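Local coordinates for protein putative HAD-hydrolase YfnB (Bacillus subtilis, PDB 3ED5) that is a putative haloacid dehalogenase-superfamily hydrolase that may act as a 5'-nucleotidase, its true substrate unknown, at residues T17-Q22 and R137-F142; T131-L136 and I148-D153. All coordinates share one frame; numbering follows the deposited sequence.

Interaction 1: T17-Q22 and R137-F142. With FMT (formic acid), chain G.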
loop_
_atom_site.group_PDB
_atom_site.type_symbol
_atom_site.label_atom_id
_atom_site.label_comp_id
_atom_site.label_asym_id
_atom_site.label_seq_id
_atom_site.Cartn_x
_atom_site.Cartn_y
_atom_site.Cartn_z
ATOM N N THR A 17 0.639 -4.479 3.787
ATOM C CA THR A 17 -0.631 -4.958 4.354
ATOM C C THR A 17 -0.730 -6.446 4.032
ATOM O O THR A 17 -0.781 -7.258 4.952
ATOM C CB THR A 17 -1.826 -4.154 3.799
ATOM O OG1 THR A 17 -1.663 -2.773 4.157
ATOM C CG2 THR A 17 -3.169 -4.658 4.411
ATOM N N ILE A 18 -0.675 -6.806 2.737
ATOM C CA ILE A 18 -0.633 -8.219 2.329
ATOM C C ILE A 18 0.666 -8.621 1.611
ATOM O O ILE A 18 1.033 -9.775 1.648
ATOM C CB ILE A 18 -1.893 -8.655 1.485
ATOM C CG1 ILE A 18 -2.060 -7.761 0.239
ATOM C CG2 ILE A 18 -3.129 -8.660 2.391
ATOM C CD1 ILE A 18 -3.339 -8.054 -0.661
ATOM N N LEU A 19 1.339 -7.668 0.971
ATOM C CA LEU A 19 2.661 -7.925 0.379
ATOM C C LEU A 19 3.698 -7.228 1.230
ATOM O O LEU A 19 3.427 -6.151 1.757
ATOM C CB LEU A 19 2.722 -7.390 -1.066
ATOM C CG LEU A 19 1.887 -8.174 -2.083
ATOM C CD1 LEU A 19 2.116 -7.584 -3.506
ATOM C CD2 LEU A 19 2.261 -9.649 -2.054
ATOM N N ASP A 20 4.890 -7.818 1.323
ATOM C CA ASP A 20 5.945 -7.258 2.155
ATOM C C ASP A 20 6.712 -6.257 1.271
ATOM O O ASP A 20 7.717 -6.606 0.630
ATOM C CB ASP A 20 6.818 -8.399 2.697
ATOM C CG ASP A 20 7.953 -7.913 3.630
ATOM O OD1 ASP A 20 8.195 -6.711 3.783
ATOM O OD2 ASP A 20 8.603 -8.776 4.213
ATOM N N PHE A 21 6.193 -5.022 1.220
ATOM C CA PHE A 21 6.787 -3.986 0.390
ATOM C C PHE A 21 8.149 -3.598 0.915
ATOM O O PHE A 21 9.061 -3.332 0.127
ATOM C CB PHE A 21 5.912 -2.737 0.326
ATOM C CG PHE A 21 6.479 -1.669 -0.567
ATOM C CD1 PHE A 21 6.288 -1.736 -1.955
ATOM C CD2 PHE A 21 7.269 -0.634 -0.032
ATOM C CE1 PHE A 21 6.820 -0.746 -2.803
ATOM C CE2 PHE A 21 7.814 0.351 -0.881
ATOM C CZ PHE A 21 7.576 0.292 -2.266
ATOM N N GLN A 22 8.309 -3.610 2.236
ATOM C CA GLN A 22 9.668 -3.328 2.796
ATOM C C GLN A 22 10.747 -4.231 2.200
ATOM O O GLN A 22 11.847 -3.760 1.864
ATOM C CB GLN A 22 9.663 -3.457 4.324
ATOM C CG GLN A 22 8.705 -2.452 4.984
ATOM C CD GLN A 22 9.026 -1.035 4.582
ATOM O OE1 GLN A 22 8.261 -0.361 3.870
ATOM N NE2 GLN A 22 10.178 -0.578 5.004
ATOM N N ARG A 137 -0.122 -10.908 -9.043
ATOM C CA ARG A 137 -0.138 -12.132 -9.861
ATOM C C ARG A 137 0.979 -13.090 -9.434
ATOM O O ARG A 137 0.749 -14.285 -9.254
ATOM C CB ARG A 137 -0.024 -11.828 -11.353
ATOM C CG ARG A 137 -1.305 -11.291 -11.959
ATOM C CD ARG A 137 -1.257 -11.357 -13.491
ATOM N NE ARG A 137 -2.551 -10.982 -14.066
ATOM C CZ ARG A 137 -2.826 -9.790 -14.600
ATOM N NH1 ARG A 137 -4.035 -9.558 -15.077
ATOM N NH2 ARG A 137 -1.901 -8.831 -14.666
ATOM N N ASP A 138 2.192 -12.553 -9.311
ATOM C CA ASP A 138 3.352 -13.383 -9.030
ATOM C C ASP A 138 3.312 -14.073 -7.659
ATOM O O ASP A 138 3.873 -15.164 -7.511
ATOM C CB ASP A 138 4.646 -12.532 -9.127
ATOM C CG ASP A 138 4.949 -12.046 -10.565
ATOM O OD1 ASP A 138 4.361 -12.543 -11.548
ATOM O OD2 ASP A 138 5.857 -11.180 -10.734
ATOM N N SER A 139 2.662 -13.445 -6.678
ATOM C CA SER A 139 2.512 -14.007 -5.327
ATOM C C SER A 139 1.279 -14.941 -5.235
ATOM O O SER A 139 1.033 -15.535 -4.182
ATOM C CB SER A 139 2.315 -12.862 -4.315
ATOM O OG SER A 139 1.128 -12.105 -4.615
ATOM N N GLY A 140 0.514 -15.024 -6.317
ATOM C CA GLY A 140 -0.730 -15.853 -6.338
ATOM C C GLY A 140 -1.962 -15.242 -5.682
ATOM O O GLY A 140 -2.982 -15.934 -5.563
ATOM N N LEU A 141 -1.877 -13.996 -5.224
ATOM C CA LEU A 141 -3.013 -13.337 -4.548
ATOM C C LEU A 141 -4.067 -12.834 -5.511
ATOM O O LEU A 141 -5.252 -12.778 -5.141
ATOM C CB LEU A 141 -2.573 -12.180 -3.655
ATOM C CG LEU A 141 -1.710 -12.531 -2.431
ATOM C CD1 LEU A 141 -1.327 -11.241 -1.748
ATOM C CD2 LEU A 141 -2.493 -13.405 -1.454
ATOM N N PHE A 142 -3.655 -12.497 -6.729
ATOM C CA PHE A 142 -4.522 -11.805 -7.709
ATOM C C PHE A 142 -5.953 -12.399 -7.860
ATOM O O PHE A 142 -6.920 -11.655 -7.783
ATOM C CB PHE A 142 -3.832 -11.780 -9.083
ATOM C CG PHE A 142 -4.585 -11.025 -10.129
ATOM C CD1 PHE A 142 -4.421 -9.654 -10.252
ATOM C CD2 PHE A 142 -5.480 -11.689 -10.975
ATOM C CE1 PHE A 142 -5.128 -8.933 -11.223
ATOM C CE2 PHE A 142 -6.183 -10.980 -11.946
ATOM C CZ PHE A 142 -6.020 -9.601 -12.046
HETATM C C FMT G . 1.462 -9.449 -15.403
HETATM O O1 FMT G . 0.836 -10.152 -16.220
HETATM O O2 FMT G . 0.930 -8.744 -14.537
#

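Interaction 2: T131-L136 and I148-D153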
loop_
_atom_site.group_PDB
_atom_site.type_symbol
_atom_site.label_atom_id
_atom_site.label_comp_id
_atom_site.label_asym_id
_atom_site.label_seq_id
_atom_site.Cartn_x
_atom_site.Cartn_y
_atom_site.Cartn_z
ATOM N N THR A 131 2.667 -2.328 -11.489
ATOM C CA THR A 131 3.461 -2.891 -10.409
ATOM C C THR A 131 2.589 -3.741 -9.485
ATOM O O THR A 131 2.973 -4.851 -9.091
ATOM C CB THR A 131 4.139 -1.784 -9.593
ATOM O OG1 THR A 131 5.034 -1.065 -10.445
ATOM C CG2 THR A 131 4.938 -2.400 -8.421
ATOM N N GLN A 132 1.401 -3.234 -9.171
ATOM C CA GLN A 132 0.548 -3.913 -8.205
ATOM C C GLN A 132 -0.067 -5.157 -8.832
ATOM O O GLN A 132 -0.098 -6.221 -8.187
ATOM C CB GLN A 132 -0.533 -2.944 -7.692
ATOM C CG GLN A 132 0.013 -1.635 -6.982
ATOM C CD GLN A 132 1.051 -1.907 -5.890
ATOM O OE1 GLN A 132 2.152 -2.416 -6.161
ATOM N NE2 GLN A 132 0.749 -1.481 -4.675
ATOM N N TYR A 133 -0.526 -5.040 -10.079
ATOM C CA TYR A 133 -1.070 -6.184 -10.804
ATOM C C TYR A 133 -0.008 -7.300 -10.886
ATOM O O TYR A 133 -0.283 -8.482 -10.599
ATOM C CB TYR A 133 -1.522 -5.795 -12.219
ATOM C CG TYR A 133 -2.977 -5.332 -12.278
ATOM C CD1 TYR A 133 -3.372 -4.095 -11.777
ATOM C CD2 TYR A 133 -3.955 -6.156 -12.834
ATOM C CE1 TYR A 133 -4.727 -3.663 -11.852
ATOM C CE2 TYR A 133 -5.305 -5.746 -12.911
ATOM C CZ TYR A 133 -5.675 -4.497 -12.427
ATOM O OH TYR A 133 -7.009 -4.105 -12.505
ATOM N N LYS A 134 1.203 -6.906 -11.264
ATOM C CA LYS A 134 2.261 -7.901 -11.441
ATOM C C LYS A 134 2.624 -8.618 -10.138
ATOM O O LYS A 134 2.681 -9.866 -10.120
ATOM C CB LYS A 134 3.515 -7.278 -12.093
ATOM C CG LYS A 134 4.642 -8.304 -12.282
ATOM C CD LYS A 134 5.841 -7.684 -13.019
ATOM C CE LYS A 134 6.838 -8.725 -13.470
ATOM N NZ LYS A 134 7.403 -9.490 -12.316
ATOM N N ARG A 135 2.833 -7.863 -9.061
ATOM C CA ARG A 135 3.197 -8.447 -7.759
ATOM C C ARG A 135 2.048 -9.284 -7.166
ATOM O O ARG A 135 2.294 -10.357 -6.583
ATOM C CB ARG A 135 3.669 -7.356 -6.795
ATOM C CG ARG A 135 5.046 -6.784 -7.262
ATOM C CD ARG A 135 5.346 -5.495 -6.538
ATOM N NE ARG A 135 5.444 -5.705 -5.073
ATOM C CZ ARG A 135 4.780 -5.019 -4.141
ATOM N NH1 ARG A 135 3.919 -4.047 -4.466
ATOM N NH2 ARG A 135 5.000 -5.302 -2.858
ATOM N N LEU A 136 0.803 -8.844 -7.363
ATOM C CA LEU A 136 -0.315 -9.681 -6.937
ATOM C C LEU A 136 -0.395 -10.977 -7.747
ATOM O O LEU A 136 -0.769 -12.042 -7.193
ATOM C CB LEU A 136 -1.660 -8.922 -7.036
ATOM C CG LEU A 136 -1.811 -7.806 -6.001
ATOM C CD1 LEU A 136 -2.992 -6.904 -6.401
ATOM C CD2 LEU A 136 -1.945 -8.327 -4.552
ATOM N N ILE A 148 -9.750 -4.554 -8.515
ATOM C CA ILE A 148 -8.544 -3.839 -8.059
ATOM C C ILE A 148 -8.728 -2.381 -8.465
ATOM O O ILE A 148 -8.867 -2.082 -9.664
ATOM C CB ILE A 148 -7.293 -4.465 -8.700
ATOM C CG1 ILE A 148 -7.180 -5.915 -8.219
ATOM C CG2 ILE A 148 -6.000 -3.660 -8.351
ATOM C CD1 ILE A 148 -6.097 -6.691 -8.884
ATOM N N PHE A 149 -8.792 -1.491 -7.476
ATOM C CA PHE A 149 -9.031 -0.084 -7.724
ATOM C C PHE A 149 -7.739 0.698 -7.523
ATOM O O PHE A 149 -7.264 0.839 -6.397
ATOM C CB PHE A 149 -10.108 0.453 -6.810
ATOM C CG PHE A 149 -11.413 -0.282 -6.947
ATOM C CD1 PHE A 149 -12.206 -0.131 -8.107
ATOM C CD2 PHE A 149 -11.843 -1.126 -5.944
ATOM C CE1 PHE A 149 -13.441 -0.812 -8.255
ATOM C CE2 PHE A 149 -13.094 -1.812 -6.073
ATOM C CZ PHE A 149 -13.875 -1.647 -7.240
ATOM N N VAL A 150 -7.225 1.217 -8.634
ATOM C CA VAL A 150 -5.951 1.945 -8.625
ATOM C C VAL A 150 -6.206 3.456 -8.703
ATOM O O VAL A 150 -7.043 3.907 -9.501
ATOM C CB VAL A 150 -5.038 1.420 -9.779
ATOM C CG1 VAL A 150 -4.765 -0.088 -9.583
ATOM C CG2 VAL A 150 -5.626 1.654 -11.158
ATOM N N SER A 151 -5.507 4.225 -7.872
ATOM C CA SER A 151 -5.683 5.691 -7.815
ATOM C C SER A 151 -5.615 6.344 -9.202
ATOM O O SER A 151 -6.350 7.270 -9.503
ATOM C CB SER A 151 -4.636 6.343 -6.871
ATOM O OG SER A 151 -3.319 5.986 -7.264
ATOM N N GLU A 152 -4.727 5.836 -10.059
ATOM C CA GLU A 152 -4.426 6.501 -11.336
ATOM C C GLU A 152 -5.601 6.515 -12.306
ATOM O O GLU A 152 -5.634 7.306 -13.250
ATOM C CB GLU A 152 -3.175 5.870 -11.980
ATOM C CG GLU A 152 -3.334 4.390 -12.365
ATOM C CD GLU A 152 -2.008 3.763 -12.739
ATOM O OE1 GLU A 152 -1.141 3.601 -11.869
ATOM O OE2 GLU A 152 -1.824 3.442 -13.919
ATOM N N ASP A 153 -6.591 5.668 -12.049
ATOM C CA ASP A 153 -7.821 5.659 -12.852
ATOM C C ASP A 153 -8.852 6.678 -12.401
ATOM O O ASP A 153 -9.871 6.892 -13.093
ATOM C CB ASP A 153 -8.493 4.295 -12.711
ATOM C CG ASP A 153 -7.819 3.222 -13.514
ATOM O OD1 ASP A 153 -6.792 3.482 -14.203
ATOM O OD2 ASP A 153 -8.329 2.080 -13.438
HETATM O O HOH W 1 -7.777 -1.777 -11.995
#

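Interaction 1: T17-Q22 and R137-F142
I18 meets L141 through its longer branch, whose terminal CD1 lies 3.9 Å from L141 CD1. A chi1 of 56° sets CG1 of I18 between the backbone N and the carbonyl carbon, and from there CG1 and CD1 run alongside the leucine; the two side chains slide past each other in opposite directions. One residue on, the CB of L19 does not point at its partner, but its CD2 branch reaches 3.9 Å from L141 CD1. That single leucine methyl is therefore shared by I18 and L19. The same CD2 of L19 packs at 3.7 Å against S139 OG, a hydroxyl hydrogen-bonded to R135 O and, weakly, to L136 O, so it meets L19 merely by packing. D20 follows as the N-cap of helix 21-35, its OD1 accepting from A23 N.

Across the contact, G140 ends helix 129-138 in a Schellman motif, its positive phi of 79° turning the chain to bring L141 against I18. Farther off, R137 NH2 donates to O2 of a formic acid molecule, probably from the crystallisation liquor, at 2.8 Å, while R137 NE lies over the ring of F142.

The turn from 17 to 20 leads from the loop carrying D13, the probable nucleophile, whose OD2 is hydrogen-bonded to T17 OG1, into helix 21-35; alongside it, helix 108-116 adds A108 against I18 and F109 and I112 against L141, and L136 touches both I18 and L141.

Interaction 2: T131-L136 and I148-D153
Y133 and I148 have the nearest CA atoms across the contact, and the local axes of helix 131-136 and strand 148-150 pass 10.5 Å apart and run nearly antiparallel, at 150°. No hydrogen bond joins the two segments directly; the contact is made by side chains and one water. The phenol of Y133 reaches across the strand, sliding past I148 in the opposite direction. I148 addresses it with both branches. Its CD1 stands over one face of the ring, 4.3 Å from the centroid and 14° off the normal, a CH-pi contact, while CG2 packs against Y133 CE1 at 3.7 Å. This division follows from a chi1 of -63°, which turns CG1 anti to the carbonyl carbon and CG2 anti to the backbone N. V150 CG1 comes to the ring edge, near its plane, 4.2 Å from Y133 CE1.

A turn later, L136 meets I148 tip to tip, CD1 to CD1 at 4.0 Å, and I123 of the neighbouring strand 120-125 touches both. At the far end of the phenol, a water in the ring plane lies 2.5 Å from Y133 OH and donates to I148 O at 2.6 Å. With leucine in place of Y133, I148 CD1 would probably lose its aromatic face and the water its phenol partner.

The helix of this beta-alpha-beta crossover thus rests on the edge strand chiefly through buried apolar and CH-pi packing, with the ring placed by I148 CD1 over its face and V150 CG1 at its edge, whereas the water satisfies I148 O and ties this strand carbonyl to the phenol hydroxyl.

Interactions 1 and 2 share helix 129-138: interaction 2 uses its middle turns to lie on the edge strand, and interaction 1 the loop just past its C-terminal end, set against the turn after strand 9-12. Both are largely buried, yet interaction 1 is smaller and wholly aliphatic apart from one serine, with its exposed arginine off to one side. Interaction 2 adds an aromatic ring and a bridging water. They meet directly at F142, which packs against both Y133 and I148 and whose backbone N is probably bonded to L136 O. L19 also touches R135, whose guanidinium forms a salt bridge with D15, close in sequence to the probable nucleophile.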